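Local coordinates for DNA polymerase (Bacillus phage phi29, PDB 2PY5), which replicates the viral genome from a protein primer by strand displacement, with high processivity and fidelity, and proofreads through a 3'-5' exonuclease, at residues 220-225 with 426-431; 327-332 with 433-438. The protein carries 2 engineered substitutions. All blocks are in the same frame, centred on the assembly; numbering follows the deposited sequence.

Overall arrangement
Helix 427-447 supplies one side of both contacts: its first turn meets the last turn of helix 216-223 in contact 1, and its next turns meet the junction of strand 324-329 with helix 330-339 in contact 2. The centres of the two contacts lie about 10 Å apart, and they touch directly, as where Ala225 CB packs 3.4 Å from Trp327 O. Contact 1 reaches the bound single-stranded DNA through Arg223, whereas the nearest atom of contact 2 is about 8 Å from nucleic acid. Contact 2 instead holds Thr434 and Arg438, both probably involved in binding template-primer structures, with the side chain of Arg438 about 6 Å from that of Tyr254.

Contact 1 of 2, residues 220-225 with 426-431; sequences KEVRYA and YTPMGV. With nucleotides of chain C.
Val222 pushes one methyl, CG1, against the first turn of helix 427-447, and this single group shows how a single methyl can join two helices. Val222 CG1, held anti to the backbone N (chi1 176°), sits 3.5 Å from Pro428 N and 3.8 Å from Pro428 CG. Thr427 CG2 and Val431 CG2 close on the same methyl, so one carbon is gripped by three residues. Val431 divides its branches: Val431 CG2 lies 3.5 Å from Val222 O, while Val431 CG1 packs 3.9 Å from Ala225 CB. This apolar part is tightly packed, its side chains all buried.

The margins are polar and looser. A water donates to both Ala225 O and Val431 O, bridging the two backbones. At the other margin Arg223, partly exposed, crosses Thr427 at about a right angle, with Thr427 CG2 over one guanidinium face, offset toward the rim. A bend at chi3 (-53°) turns NE back from the extended line of the chain. Arg223 NH1 gives a nearly straight hydrogen bond, 172° at the hydrogen, to OP1 of DT6 of chain C, 3.2 Å away. NH1 also bonds to Ala394 O, and NH2 forms a salt bridge with Asp219, whose other carboxylate oxygen hydrogen-bonds to Thr427 OG1.

The contact thus joins the region involved in DNA binding and in coordinating synthesis with degradation to the polymerization region. Leu351 and Phe353 of strand 340-356 pack on Val222 and Pro428 respectively, and Ile285 of strand 283-294 touches Val222, Ala225 and Val431.

Contact 2 of 2, residues 327-332 with 433-438; sequences WLSNVD and ITAWAR
Val331, in the first turn of helix 330-339, faces Ala435 of helix 427-447 with their CA atoms 6.2 Å apart, just where strand 324-329 gives way to the helix. The valine spreads its branches over two residues. CG1 lies by the carbonyl oxygen of Ala435, and Val331 CG2 makes a CH-pi contact over the face of Trp436, 3.8 Å from the centroid of the six-membered ring and 13° off its normal. Trp436 NE1 in turn hydrogen-bonds to Leu262 O.

Ala435 CB lies against a polar cluster, 3.4 Å from Ser329 OG and equally near Asp332 OD2. Ser329 is the N-cap of helix 330-339. With chi1 at 74°, its OG lies between the backbone N and the carbonyl carbon, from where it accepts from Asp332 N. Ser329 OG also donates to Asp332 OD2 at 2.7 Å, arriving from above the carboxylate plane and helping, with Arg438, to fix the carboxylate's rotation.

Arg438 takes hold of that carboxylate side-on, their planes only 16° apart. Arg438 NE bonds to Asp332 OD1 at 3.2 Å and Arg438 NH2 to Asp332 OD2 at 2.9 Å, both on the syn side and close to the guanidinium plane; a weaker NH2 bond to OD1 adds to the salt bridge. OD2 therefore has two donors, a pairing that would be expected to favour the charged form of the acid. NH1, turned to other use, bonds to Gly228 O.

Serine cap, aspartate and arginine form a linked polar network in which the capping serine helps to position the acid that holds the arginine. The N-capped strand-to-helix junction, together with Gly228 O, probably helps to position Arg438, itself probably involved in template-primer binding, within the polymerization region of this family-B polymerase.

Contact 1 of 2, residues 220-225 with 426-431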
ATOM      1  N   LYS F 220       6.162  14.258  16.390  1.00 30.96           N
ATOM      2  CA  LYS F 220       6.826  14.836  15.233  1.00 31.47           C
ATOM      3  C   LYS F 220       8.322  14.459  15.197  1.00 29.26           C
ATOM      4  O   LYS F 220       8.837  14.097  14.155  1.00 31.33           O
ATOM      5  CB  LYS F 220       6.646  16.359  15.221  1.00 34.09           C
ATOM      6  CG  LYS F 220       7.245  17.051  14.017  1.00 35.46           C
ATOM      7  CD  LYS F 220       6.785  18.524  13.919  1.00 37.13           C
ATOM      8  N   GLU F 221       8.991  14.527  16.347  1.00 30.37           N
ATOM      9  CA  GLU F 221      10.405  14.105  16.432  1.00 31.06           C
ATOM     10  C   GLU F 221      10.587  12.629  16.110  1.00 29.34           C
ATOM     11  O   GLU F 221      11.467  12.249  15.338  1.00 30.92           O
ATOM     12  CB  GLU F 221      11.005  14.418  17.813  1.00 33.19           C
ATOM     13  CG  GLU F 221      11.078  15.897  18.123  1.00 36.05           C
ATOM     14  CD  GLU F 221      11.870  16.218  19.379  1.00 37.63           C
ATOM     15  OE1 GLU F 221      12.140  17.420  19.600  1.00 41.72           O
ATOM     16  OE2 GLU F 221      12.260  15.282  20.121  1.00 40.64           O
ATOM     17  N   VAL F 222       9.740  11.787  16.699  1.00 28.93           N
ATOM     18  CA  VAL F 222       9.793  10.360  16.417  1.00 28.73           C
ATOM     19  C   VAL F 222       9.629  10.123  14.902  1.00 28.31           C
ATOM     20  O   VAL F 222      10.329   9.318  14.311  1.00 29.41           O
ATOM     21  CB  VAL F 222       8.724   9.576  17.220  1.00 28.09           C
ATOM     22  CG1 VAL F 222       8.717   8.086  16.850  1.00 30.47           C
ATOM     23  CG2 VAL F 222       8.978   9.737  18.740  1.00 29.76           C
ATOM     24  N   ARG F 223       8.690  10.853  14.290  1.00 28.05           N
ATOM     25  CA  ARG F 223       8.325  10.646  12.907  1.00 28.57           C
ATOM     26  C   ARG F 223       9.470  10.964  11.943  1.00 27.82           C
ATOM     27  O   ARG F 223       9.562  10.376  10.867  1.00 29.42           O
ATOM     28  CB  ARG F 223       7.083  11.472  12.580  1.00 31.47           C
ATOM     29  CG  ARG F 223       6.548  11.366  11.136  1.00 32.09           C
ATOM     30  CD  ARG F 223       5.223  12.121  10.961  1.00 31.63           C
ATOM     31  NE  ARG F 223       4.303  11.660  11.986  1.00 31.46           N
ATOM     32  CZ  ARG F 223       3.689  10.494  11.969  1.00 31.39           C
ATOM     33  NH1 ARG F 223       3.737   9.706  10.895  1.00 31.88           N
ATOM     34  NH2 ARG F 223       2.960  10.148  13.020  1.00 31.47           N
ATOM     35  N   TYR F 224      10.365  11.864  12.346  1.00 29.28           N
ATOM     36  CA  TYR F 224      11.544  12.131  11.519  1.00 28.65           C
ATOM     37  C   TYR F 224      12.368  10.867  11.268  1.00 28.63           C
ATOM     38  O   TYR F 224      13.105  10.797  10.290  1.00 31.52           O
ATOM     39  CB  TYR F 224      12.457  13.194  12.130  1.00 30.20           C
ATOM     40  CG  TYR F 224      11.888  14.582  12.300  1.00 30.39           C
ATOM     41  CD1 TYR F 224      12.090  15.282  13.469  1.00 29.75           C
ATOM     42  CD2 TYR F 224      11.148  15.184  11.291  1.00 34.12           C
ATOM     43  CE1 TYR F 224      11.587  16.552  13.645  1.00 31.38           C
ATOM     44  CE2 TYR F 224      10.633  16.469  11.462  1.00 32.56           C
ATOM     45  CZ  TYR F 224      10.850  17.134  12.639  1.00 31.59           C
ATOM     46  OH  TYR F 224      10.351  18.431  12.829  1.00 35.39           O
ATOM     47  N   ALA F 225      12.268   9.898  12.188  1.00 29.97           N
ATOM     48  CA  ALA F 225      13.002   8.663  12.094  1.00 29.80           C
ATOM     49  C   ALA F 225      12.240   7.552  11.367  1.00 29.80           C
ATOM     50  O   ALA F 225      12.757   6.422  11.270  1.00 29.68           O
ATOM     51  CB  ALA F 225      13.402   8.183  13.534  1.00 29.30           C
ATOM     52  N   TYR F 426       1.092   4.996  18.068  1.00 30.56           N
ATOM     53  CA  TYR F 426       2.391   4.843  18.780  1.00 29.19           C
ATOM     54  C   TYR F 426       3.506   4.746  17.764  1.00 28.97           C
ATOM     55  O   TYR F 426       3.981   3.683  17.384  1.00 30.31           O
ATOM     56  CB  TYR F 426       2.378   3.661  19.774  1.00 29.19           C
ATOM     57  CG  TYR F 426       3.562   3.719  20.714  1.00 28.22           C
ATOM     58  CD1 TYR F 426       3.590   4.631  21.778  1.00 29.26           C
ATOM     59  CD2 TYR F 426       4.667   2.906  20.539  1.00 29.23           C
ATOM     60  CE1 TYR F 426       4.701   4.705  22.627  1.00 28.28           C
ATOM     61  CE2 TYR F 426       5.771   2.999  21.384  1.00 28.74           C
ATOM     62  CZ  TYR F 426       5.772   3.912  22.412  1.00 28.03           C
ATOM     63  OH  TYR F 426       6.881   3.998  23.249  1.00 31.67           O
ATOM     64  N   THR F 427       3.890   5.915  17.278  1.00 29.67           N
ATOM     65  CA  THR F 427       4.818   6.021  16.155  1.00 30.41           C
ATOM     66  C   THR F 427       6.182   5.338  16.400  1.00 29.27           C
ATOM     67  O   THR F 427       6.744   4.784  15.453  1.00 30.01           O
ATOM     68  CB  THR F 427       4.964   7.491  15.725  1.00 30.86           C
ATOM     69  OG1 THR F 427       3.649   8.036  15.493  1.00 29.27           O
ATOM     70  CG2 THR F 427       5.809   7.629  14.443  1.00 31.24           C
ATOM     71  N   PRO F 428       6.708   5.329  17.652  1.00 29.75           N
ATOM     72  CA  PRO F 428       7.991   4.627  17.820  1.00 28.90           C
ATOM     73  C   PRO F 428       7.940   3.161  17.340  1.00 28.79           C
ATOM     74  O   PRO F 428       8.921   2.631  16.869  1.00 29.38           O
ATOM     75  CB  PRO F 428       8.213   4.684  19.333  1.00 28.81           C
ATOM     76  CG  PRO F 428       7.499   5.917  19.743  1.00 28.82           C
ATOM     77  CD  PRO F 428       6.275   5.958  18.916  1.00 31.12           C
ATOM     78  N   MET F 429       6.787   2.502  17.515  1.00 30.34           N
ATOM     79  CA  MET F 429       6.675   1.115  17.104  1.00 30.77           C
ATOM     80  C   MET F 429       6.850   0.976  15.601  1.00 29.91           C
ATOM     81  O   MET F 429       7.533   0.063  15.123  1.00 30.82           O
ATOM     82  CB  MET F 429       5.330   0.532  17.570  1.00 32.40           C
ATOM     83  CG  MET F 429       5.097  -0.916  17.316  1.00 36.99           C
ATOM     84  SD  MET F 429       6.324  -1.976  18.083  1.00 32.70           S
ATOM     85  CE  MET F 429       5.771  -2.297  19.744  1.00 36.73           C
ATOM     86  N   GLY F 430       6.248   1.886  14.834  1.00 30.49           N
ATOM     87  CA  GLY F 430       6.446   1.878  13.385  1.00 32.26           C
ATOM     88  C   GLY F 430       7.901   2.117  13.008  1.00 31.55           C
ATOM     89  O   GLY F 430       8.467   1.436  12.142  1.00 32.00           O
ATOM     90  N   VAL F 431       8.521   3.101  13.655  1.00 30.06           N
ATOM     91  CA  VAL F 431       9.918   3.436  13.371  1.00 28.98           C
ATOM     92  C   VAL F 431      10.806   2.196  13.504  1.00 28.95           C
ATOM     93  O   VAL F 431      11.635   1.899  12.643  1.00 30.06           O
ATOM     94  CB  VAL F 431      10.424   4.545  14.322  1.00 28.43           C
ATOM     95  CG1 VAL F 431      11.939   4.620  14.327  1.00 29.36           C
ATOM     96  CG2 VAL F 431       9.764   5.896  13.959  1.00 30.35           C
TER
ATOM     97  P    DT C   6       4.022  10.385   7.155  1.00 42.46           P
ATOM     98  OP1  DT C   6       5.125  10.607   8.105  1.00 41.20           O
ATOM     99  OP2  DT C   6       2.637  10.873   7.413  1.00 40.56           O
ATOM    100  O5'  DT C   6       4.438  10.979   5.724  1.00 47.24           O
ATOM    101  C5'  DT C   6       5.754  10.842   5.224  1.00 52.68           C
ATOM    102  C4'  DT C   6       5.850  11.595   3.915  1.00 56.76           C
ATOM    103  O4'  DT C   6       5.093  10.845   2.931  1.00 59.13           O
ATOM    104  C3'  DT C   6       5.265  13.013   3.938  1.00 58.97           C
ATOM    105  O3'  DT C   6       6.089  13.948   3.220  1.00 60.81           O
ATOM    106  C2'  DT C   6       3.898  12.843   3.285  1.00 59.88           C
ATOM    107  C1'  DT C   6       4.155  11.699   2.307  1.00 61.52           C
ATOM    108  N1   DT C   6       2.941  10.882   1.911  1.00 62.36           N
ATOM    109  C2   DT C   6       2.761  10.579   0.573  1.00 63.31           C
ATOM    110  O2   DT C   6       3.535  10.943  -0.301  1.00 63.25           O
ATOM    111  N3   DT C   6       1.636   9.830   0.301  1.00 63.09           N
ATOM    112  C4   DT C   6       0.690   9.366   1.202  1.00 62.80           C
ATOM    113  O4   DT C   6      -0.282   8.705   0.842  1.00 63.29           O
ATOM    114  C5   DT C   6       0.938   9.715   2.585  1.00 63.19           C
ATOM    115  C7   DT C   6      -0.009   9.277   3.664  1.00 63.09           C
ATOM    116  C6   DT C   6       2.033  10.443   2.869  1.00 62.58           C
TER
HETATM  117  O   HOH W   1      12.021   3.762  10.482  1.00 18.58           O

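Contact 2 of 2, residues 327-332 with 433-438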
ATOM      1  N   TRP F 327      17.377  12.071  12.086  1.00 33.03           N
ATOM      2  CA  TRP F 327      16.873  11.415  13.285  1.00 29.89           C
ATOM      3  C   TRP F 327      16.851   9.922  12.979  1.00 31.23           C
ATOM      4  O   TRP F 327      16.131   9.502  12.065  1.00 31.95           O
ATOM      5  CB  TRP F 327      15.468  11.897  13.596  1.00 31.84           C
ATOM      6  CG  TRP F 327      15.403  13.308  14.028  1.00 30.51           C
ATOM      7  CD1 TRP F 327      15.543  14.409  13.240  1.00 31.09           C
ATOM      8  CD2 TRP F 327      15.179  13.788  15.358  1.00 31.07           C
ATOM      9  NE1 TRP F 327      15.413  15.559  13.999  1.00 32.15           N
ATOM     10  CE2 TRP F 327      15.178  15.196  15.299  1.00 30.34           C
ATOM     11  CE3 TRP F 327      14.945  13.164  16.594  1.00 31.71           C
ATOM     12  CZ2 TRP F 327      14.979  15.994  16.426  1.00 31.41           C
ATOM     13  CZ3 TRP F 327      14.766  13.963  17.718  1.00 32.22           C
ATOM     14  CH2 TRP F 327      14.779  15.356  17.625  1.00 32.50           C
ATOM     15  N   LEU F 328      17.624   9.141  13.732  1.00 30.60           N
ATOM     16  CA  LEU F 328      17.838   7.716  13.447  1.00 31.57           C
ATOM     17  C   LEU F 328      17.534   6.851  14.644  1.00 31.16           C
ATOM     18  O   LEU F 328      18.007   7.122  15.746  1.00 32.12           O
ATOM     19  CB  LEU F 328      19.300   7.458  13.039  1.00 32.25           C
ATOM     20  CG  LEU F 328      19.809   8.225  11.807  1.00 33.13           C
ATOM     21  CD1 LEU F 328      21.281   7.983  11.625  1.00 35.87           C
ATOM     22  CD2 LEU F 328      19.051   7.788  10.583  1.00 36.20           C
ATOM     23  N   SER F 329      16.781   5.781  14.413  1.00 32.06           N
ATOM     24  CA  SER F 329      16.705   4.707  15.403  1.00 31.36           C
ATOM     25  C   SER F 329      18.112   4.179  15.679  1.00 33.80           C
ATOM     26  O   SER F 329      19.014   4.274  14.838  1.00 32.98           O
ATOM     27  CB  SER F 329      15.818   3.575  14.881  1.00 32.44           C
ATOM     28  OG  SER F 329      16.473   2.812  13.858  1.00 33.75           O
ATOM     29  N   ASN F 330      18.330   3.554  16.832  1.00 32.68           N
ATOM     30  CA  ASN F 330      19.651   2.998  17.107  1.00 31.78           C
ATOM     31  C   ASN F 330      20.060   1.913  16.091  1.00 32.93           C
ATOM     32  O   ASN F 330      21.245   1.729  15.815  1.00 33.67           O
ATOM     33  CB  ASN F 330      19.780   2.465  18.556  1.00 32.49           C
ATOM     34  CG  ASN F 330      18.746   1.407  18.906  1.00 32.67           C
ATOM     35  OD1 ASN F 330      17.606   1.736  19.229  1.00 32.66           O
ATOM     36  ND2 ASN F 330      19.157   0.130  18.875  1.00 34.34           N
ATOM     37  N   VAL F 331      19.066   1.211  15.548  1.00 32.31           N
ATOM     38  CA  VAL F 331      19.301   0.183  14.554  1.00 30.56           C
ATOM     39  C   VAL F 331      19.897   0.857  13.291  1.00 31.08           C
ATOM     40  O   VAL F 331      20.912   0.411  12.754  1.00 31.82           O
ATOM     41  CB  VAL F 331      18.001  -0.531  14.195  1.00 30.82           C
ATOM     42  CG1 VAL F 331      18.239  -1.508  13.063  1.00 31.03           C
ATOM     43  CG2 VAL F 331      17.438  -1.294  15.429  1.00 31.41           C
ATOM     44  N   ASP F 332      19.243   1.903  12.824  1.00 30.82           N
ATOM     45  CA  ASP F 332      19.733   2.631  11.637  1.00 30.94           C
ATOM     46  C   ASP F 332      21.062   3.333  11.889  1.00 31.44           C
ATOM     47  O   ASP F 332      21.939   3.373  11.001  1.00 31.36           O
ATOM     48  CB  ASP F 332      18.693   3.653  11.165  1.00 31.38           C
ATOM     49  CG  ASP F 332      17.429   3.007  10.649  1.00 33.40           C
ATOM     50  OD1 ASP F 332      17.499   2.284   9.648  1.00 35.48           O
ATOM     51  OD2 ASP F 332      16.343   3.257  11.218  1.00 37.07           O
ATOM     52  N   ILE F 433       9.846  -1.128  13.740  1.00 28.76           N
ATOM     53  CA  ILE F 433       9.471  -2.288  12.934  1.00 29.11           C
ATOM     54  C   ILE F 433      10.127  -2.180  11.563  1.00 28.88           C
ATOM     55  O   ILE F 433      10.734  -3.154  11.083  1.00 30.48           O
ATOM     56  CB  ILE F 433       7.960  -2.473  12.848  1.00 29.93           C
ATOM     57  CG1 ILE F 433       7.395  -2.962  14.192  1.00 30.27           C
ATOM     58  CG2 ILE F 433       7.605  -3.495  11.726  1.00 30.36           C
ATOM     59  CD1 ILE F 433       5.881  -2.853  14.306  1.00 30.58           C
ATOM     60  N   THR F 434      10.053  -1.000  10.936  1.00 30.42           N
ATOM     61  CA  THR F 434      10.667  -0.838   9.607  1.00 30.98           C
ATOM     62  C   THR F 434      12.209  -0.827   9.704  1.00 30.63           C
ATOM     63  O   THR F 434      12.890  -1.358   8.814  1.00 29.81           O
ATOM     64  CB  THR F 434      10.152   0.372   8.867  1.00 31.28           C
ATOM     65  OG1 THR F 434      10.526   1.570   9.564  1.00 32.84           O
ATOM     66  CG2 THR F 434       8.637   0.313   8.687  1.00 31.18           C
ATOM     67  N   ALA F 435      12.760  -0.301  10.807  1.00 28.88           N
ATOM     68  CA  ALA F 435      14.212  -0.287  11.008  1.00 28.65           C
ATOM     69  C   ALA F 435      14.777  -1.698  11.098  1.00 27.41           C
ATOM     70  O   ALA F 435      15.750  -2.031  10.441  1.00 30.05           O
ATOM     71  CB  ALA F 435      14.603   0.542  12.248  1.00 29.27           C
ATOM     72  N   TRP F 436      14.133  -2.548  11.891  1.00 29.35           N
ATOM     73  CA  TRP F 436      14.558  -3.917  11.970  1.00 29.35           C
ATOM     74  C   TRP F 436      14.404  -4.646  10.626  1.00 28.18           C
ATOM     75  O   TRP F 436      15.221  -5.519  10.309  1.00 30.98           O
ATOM     76  CB  TRP F 436      13.766  -4.645  13.068  1.00 29.10           C
ATOM     77  CG  TRP F 436      14.281  -4.415  14.467  1.00 29.14           C
ATOM     78  CD1 TRP F 436      13.592  -3.884  15.532  1.00 29.16           C
ATOM     79  CD2 TRP F 436      15.564  -4.794  14.974  1.00 30.16           C
ATOM     80  NE1 TRP F 436      14.389  -3.878  16.654  1.00 30.01           N
ATOM     81  CE2 TRP F 436      15.595  -4.445  16.348  1.00 30.72           C
ATOM     82  CE3 TRP F 436      16.687  -5.396  14.409  1.00 29.26           C
ATOM     83  CZ2 TRP F 436      16.709  -4.651  17.132  1.00 31.51           C
ATOM     84  CZ3 TRP F 436      17.786  -5.611  15.202  1.00 31.23           C
ATOM     85  CH2 TRP F 436      17.789  -5.236  16.552  1.00 31.71           C
ATOM     86  N   ALA F 437      13.346  -4.331   9.870  1.00 29.00           N
ATOM     87  CA  ALA F 437      13.136  -4.934   8.562  1.00 30.32           C
ATOM     88  C   ALA F 437      14.306  -4.545   7.628  1.00 29.92           C
ATOM     89  O   ALA F 437      14.904  -5.406   6.959  1.00 31.50           O
ATOM     90  CB  ALA F 437      11.852  -4.486   7.996  1.00 32.51           C
ATOM     91  N   ARG F 438      14.663  -3.270   7.628  1.00 31.10           N
ATOM     92  CA  ARG F 438      15.805  -2.825   6.825  1.00 32.60           C
ATOM     93  C   ARG F 438      17.082  -3.528   7.257  1.00 30.72           C
ATOM     94  O   ARG F 438      17.875  -3.980   6.426  1.00 31.43           O
ATOM     95  CB  ARG F 438      16.005  -1.305   6.910  1.00 31.46           C
ATOM     96  CG  ARG F 438      14.975  -0.521   6.211  1.00 32.40           C
ATOM     97  CD  ARG F 438      15.354   0.967   6.127  1.00 32.46           C
ATOM     98  NE  ARG F 438      15.344   1.610   7.430  1.00 32.01           N
ATOM     99  CZ  ARG F 438      14.254   1.992   8.089  1.00 29.66           C
ATOM    100  NH1 ARG F 438      13.045   1.821   7.570  1.00 31.07           N
ATOM    101  NH2 ARG F 438      14.358   2.580   9.262  1.00 31.35           N
TER